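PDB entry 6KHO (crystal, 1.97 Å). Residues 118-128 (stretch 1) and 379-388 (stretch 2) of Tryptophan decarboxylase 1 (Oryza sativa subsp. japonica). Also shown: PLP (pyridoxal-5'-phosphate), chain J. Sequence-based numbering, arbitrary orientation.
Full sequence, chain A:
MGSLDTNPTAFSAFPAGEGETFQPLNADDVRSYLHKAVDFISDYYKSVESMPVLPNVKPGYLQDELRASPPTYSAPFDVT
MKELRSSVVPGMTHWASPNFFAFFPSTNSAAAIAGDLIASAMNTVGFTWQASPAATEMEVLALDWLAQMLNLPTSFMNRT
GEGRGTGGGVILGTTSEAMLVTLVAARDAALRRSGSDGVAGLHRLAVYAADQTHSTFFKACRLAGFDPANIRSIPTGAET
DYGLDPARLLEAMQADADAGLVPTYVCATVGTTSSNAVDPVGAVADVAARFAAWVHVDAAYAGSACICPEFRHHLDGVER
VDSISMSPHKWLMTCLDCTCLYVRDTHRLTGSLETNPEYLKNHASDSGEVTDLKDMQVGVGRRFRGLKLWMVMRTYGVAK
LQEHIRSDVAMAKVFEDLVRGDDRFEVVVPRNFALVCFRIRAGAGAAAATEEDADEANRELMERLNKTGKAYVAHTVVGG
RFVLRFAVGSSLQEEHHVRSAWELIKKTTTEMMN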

# COMPACT_ATOMS: atom_id res chain seq x y z
N ILE A 118 -3.78 -16.73 -1.62
CA ILE A 118 -3.40 -17.14 -2.96
C ILE A 118 -2.61 -16.04 -3.66
O ILE A 118 -1.58 -16.30 -4.30
CB ILE A 118 -4.66 -17.57 -3.75
CG1 ILE A 118 -5.19 -18.88 -3.14
CG2 ILE A 118 -4.32 -17.78 -5.22
CD1 ILE A 118 -6.60 -19.30 -3.58
N ALA A 119 -3.03 -14.78 -3.49
CA ALA A 119 -2.30 -13.69 -4.13
C ALA A 119 -0.89 -13.57 -3.58
O ALA A 119 0.07 -13.34 -4.33
CB ALA A 119 -3.07 -12.37 -3.96
N SER A 120 -0.73 -13.77 -2.26
CA SER A 120 0.60 -13.69 -1.64
C SER A 120 1.52 -14.79 -2.13
O SER A 120 2.73 -14.60 -2.19
CB SER A 120 0.49 -13.82 -0.11
OG SER A 120 -0.13 -12.69 0.46
N ALA A 121 0.96 -15.96 -2.47
CA ALA A 121 1.82 -17.05 -2.90
C ALA A 121 2.22 -16.91 -4.36
O ALA A 121 3.38 -17.17 -4.72
CB ALA A 121 1.10 -18.39 -2.67
N MET A 122 1.28 -16.54 -5.23
CA MET A 122 1.64 -16.29 -6.62
C MET A 122 2.54 -15.08 -6.74
O MET A 122 3.49 -15.07 -7.54
CB MET A 122 0.36 -16.13 -7.44
CG MET A 122 -0.46 -17.44 -7.43
SD MET A 122 -1.82 -17.44 -8.60
CE MET A 122 -2.62 -15.90 -8.19
N ASN A 123 2.27 -14.04 -5.94
CA ASN A 123 3.17 -12.91 -5.74
C ASN A 123 3.52 -12.22 -7.05
O ASN A 123 4.68 -11.87 -7.30
CB ASN A 123 4.43 -13.36 -4.98
CG ASN A 123 5.10 -12.22 -4.23
OD1 ASN A 123 4.44 -11.31 -3.73
ND2 ASN A 123 6.43 -12.26 -4.16
N THR A 124 2.52 -12.04 -7.92
CA THR A 124 2.74 -11.28 -9.14
C THR A 124 2.77 -9.78 -8.82
O THR A 124 2.21 -9.33 -7.81
CB THR A 124 1.66 -11.60 -10.20
OG1 THR A 124 0.36 -11.26 -9.69
CG2 THR A 124 1.70 -13.11 -10.58
N VAL A 125 3.43 -9.02 -9.68
CA VAL A 125 3.56 -7.57 -9.52
C VAL A 125 2.92 -6.91 -10.74
O VAL A 125 3.48 -6.96 -11.84
CB VAL A 125 5.02 -7.13 -9.35
CG1 VAL A 125 5.11 -5.63 -9.06
CG2 VAL A 125 5.69 -7.94 -8.22
N GLY A 126 1.76 -6.29 -10.56
CA GLY A 126 0.96 -5.90 -11.71
C GLY A 126 1.04 -4.45 -12.14
O GLY A 126 0.01 -3.83 -12.38
N PHE A 127 2.26 -3.91 -12.30
CA PHE A 127 2.40 -2.51 -12.70
C PHE A 127 1.83 -2.26 -14.10
O PHE A 127 1.27 -1.20 -14.37
CB PHE A 127 3.86 -2.05 -12.63
CG PHE A 127 4.89 -3.13 -12.89
CD1 PHE A 127 5.11 -3.65 -14.16
CD2 PHE A 127 5.73 -3.55 -11.86
CE1 PHE A 127 6.10 -4.61 -14.38
CE2 PHE A 127 6.73 -4.50 -12.08
CZ PHE A 127 6.91 -5.04 -13.33
N THR A 128 1.96 -3.24 -15.00
CA THR A 128 1.36 -3.18 -16.32
C THR A 128 0.46 -4.40 -16.52
O THR A 128 0.61 -5.43 -15.83
CB THR A 128 2.41 -3.14 -17.45
OG1 THR A 128 3.21 -4.33 -17.41
CG2 THR A 128 3.31 -1.89 -17.35
N GLY A 379 2.62 4.47 -6.61
CA GLY A 379 3.78 3.63 -6.82
C GLY A 379 3.78 2.91 -8.16
O GLY A 379 2.94 3.13 -9.03
N VAL A 380 4.77 2.02 -8.32
CA VAL A 380 4.91 1.24 -9.55
C VAL A 380 4.33 -0.15 -9.32
O VAL A 380 3.29 -0.50 -9.90
CB VAL A 380 6.37 1.18 -10.03
CG1 VAL A 380 6.47 0.50 -11.41
CG2 VAL A 380 6.96 2.59 -10.11
N GLY A 381 4.98 -0.95 -8.46
CA GLY A 381 4.49 -2.29 -8.18
C GLY A 381 3.17 -2.28 -7.42
O GLY A 381 2.76 -1.28 -6.84
N ARG A 382 2.49 -3.43 -7.45
CA ARG A 382 1.22 -3.58 -6.76
C ARG A 382 0.87 -5.07 -6.66
O ARG A 382 1.18 -5.84 -7.57
CB ARG A 382 0.09 -2.82 -7.48
CG ARG A 382 -0.09 -3.19 -8.96
CD ARG A 382 -0.73 -2.05 -9.77
NE ARG A 382 -1.81 -1.41 -9.03
CZ ARG A 382 -3.05 -1.90 -8.95
NH1 ARG A 382 -3.35 -3.03 -9.57
NH2 ARG A 382 -3.97 -1.26 -8.24
N ARG A 383 0.23 -5.44 -5.55
CA ARG A 383 -0.32 -6.76 -5.30
C ARG A 383 -1.56 -7.01 -6.15
O ARG A 383 -2.23 -6.09 -6.62
CB ARG A 383 -0.73 -6.93 -3.83
CG ARG A 383 0.40 -7.14 -2.85
CD ARG A 383 -0.15 -7.26 -1.42
NE ARG A 383 -1.17 -8.31 -1.31
CZ ARG A 383 -0.92 -9.58 -1.07
NH1 ARG A 383 0.34 -10.01 -0.90
NH2 ARG A 383 -1.93 -10.44 -0.98
N PHE A 384 -1.88 -8.30 -6.31
CA PHE A 384 -3.11 -8.77 -6.94
C PHE A 384 -4.27 -8.67 -5.94
O PHE A 384 -4.77 -9.67 -5.42
CB PHE A 384 -2.88 -10.20 -7.43
CG PHE A 384 -3.98 -10.78 -8.28
CD1 PHE A 384 -5.12 -10.04 -8.61
CD2 PHE A 384 -3.88 -12.08 -8.74
CE1 PHE A 384 -6.12 -10.60 -9.39
CE2 PHE A 384 -4.87 -12.65 -9.52
CZ PHE A 384 -5.99 -11.92 -9.84
N ARG A 385 -4.69 -7.43 -5.65
CA ARG A 385 -5.78 -7.20 -4.70
C ARG A 385 -7.14 -7.53 -5.27
O ARG A 385 -8.09 -7.73 -4.50
CB ARG A 385 -5.83 -5.74 -4.23
CG ARG A 385 -4.57 -5.26 -3.56
CD ARG A 385 -4.82 -4.01 -2.68
NE ARG A 385 -3.80 -4.07 -1.65
CZ ARG A 385 -2.62 -3.48 -1.74
NH1 ARG A 385 -2.36 -2.69 -2.78
NH2 ARG A 385 -1.72 -3.67 -0.77
N GLY A 386 -7.28 -7.54 -6.60
CA GLY A 386 -8.57 -7.86 -7.19
C GLY A 386 -9.06 -9.24 -6.82
O GLY A 386 -10.27 -9.47 -6.77
N LEU A 387 -8.14 -10.17 -6.54
CA LEU A 387 -8.53 -11.56 -6.35
C LEU A 387 -9.44 -11.72 -5.13
O LEU A 387 -10.50 -12.35 -5.22
CB LEU A 387 -7.28 -12.44 -6.22
CG LEU A 387 -7.54 -13.95 -6.16
CD1 LEU A 387 -8.27 -14.42 -7.42
CD2 LEU A 387 -6.24 -14.72 -5.99
N LYS A 388 -9.04 -11.15 -3.98
CA LYS A 388 -9.85 -11.36 -2.78
C LYS A 388 -11.21 -10.68 -2.91
O LYS A 388 -12.22 -11.21 -2.45
CB LYS A 388 -9.12 -10.86 -1.53
CG LYS A 388 -8.85 -9.36 -1.49
CD LYS A 388 -8.07 -9.01 -0.23
CE LYS A 388 -7.41 -7.64 -0.35
NZ LYS A 388 -6.63 -7.31 0.89
N1 PLP J . 13.59 2.33 -7.58
C2 PLP J . 14.29 1.16 -7.78
C2A PLP J . 15.80 1.16 -7.74
C3 PLP J . 13.60 -0.01 -8.00
O3 PLP J . 14.31 -1.17 -8.18
C4 PLP J . 12.20 -0.03 -8.01
C4A PLP J . 11.49 -1.25 -7.50
C5 PLP J . 11.51 1.16 -7.84
C6 PLP J . 12.21 2.34 -7.62
C5A PLP J . 9.99 1.17 -7.89
O4P PLP J . 9.48 0.95 -6.60
P PLP J . 7.93 0.71 -6.25
O1P PLP J . 7.94 0.04 -4.90
O2P PLP J . 7.28 2.08 -6.20
O3P PLP J . 7.20 -0.15 -7.25
O HOH W 1 0.22 -10.29 -5.82
O HOH W 2 -2.37 -4.82 -11.68

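The two stretches run antiparallel, the CA atoms of Ala-119, Val-125 and Phe-127 lying nearest those of Phe-384, Arg-382 and Gly-381. One direct backbone hydrogen bond joins them, from Gly-126 N to Arg-382 O (3.1 Å); the same carbonyl receives a CA-H...O contact from Val-125 CA (3.5 Å). Water 1 bridges the chains, accepting from Phe-384 N and donating to Thr-124 O.

The helix that opens stretch 1 packs through Ile-118, Ala-119 and Met-122. Ala-119 points toward stretch 2, and its methyl lets the backbone of Phe-384 come close, with CB 3.5 Å from Phe-384 O. Leu-387 (chi1 t, chi2 p) places CD2 3.7 Å from Ile-118 CG2, while the m, t, m conformation of Met-122 brings CE to the ring edge of Phe-384, 4.1 Å from CD2.

The CA-to-CB bond of Arg-383 points away from stretch 1, yet its chain, extended at chi2 and turned at chi3 (p), returns the guanidinium to the helix, where NH1 donates to Ser-120 OG (3.0 Å). Arg-382, bent at chi3 (m), reaches Gly-126 O through water 2: NH1 of Arg-382 donates to the water (2.9 Å), which donates in turn to Gly-126 O.

The backbone of Phe-127 places CB 3.8 Å from Val-380 CG1, and chi1, at 30° between wells, turns the ring so that its edge lies against Gly-381 CA. Gly-381 N, meanwhile, donates to PLP O3P (2.7 Å).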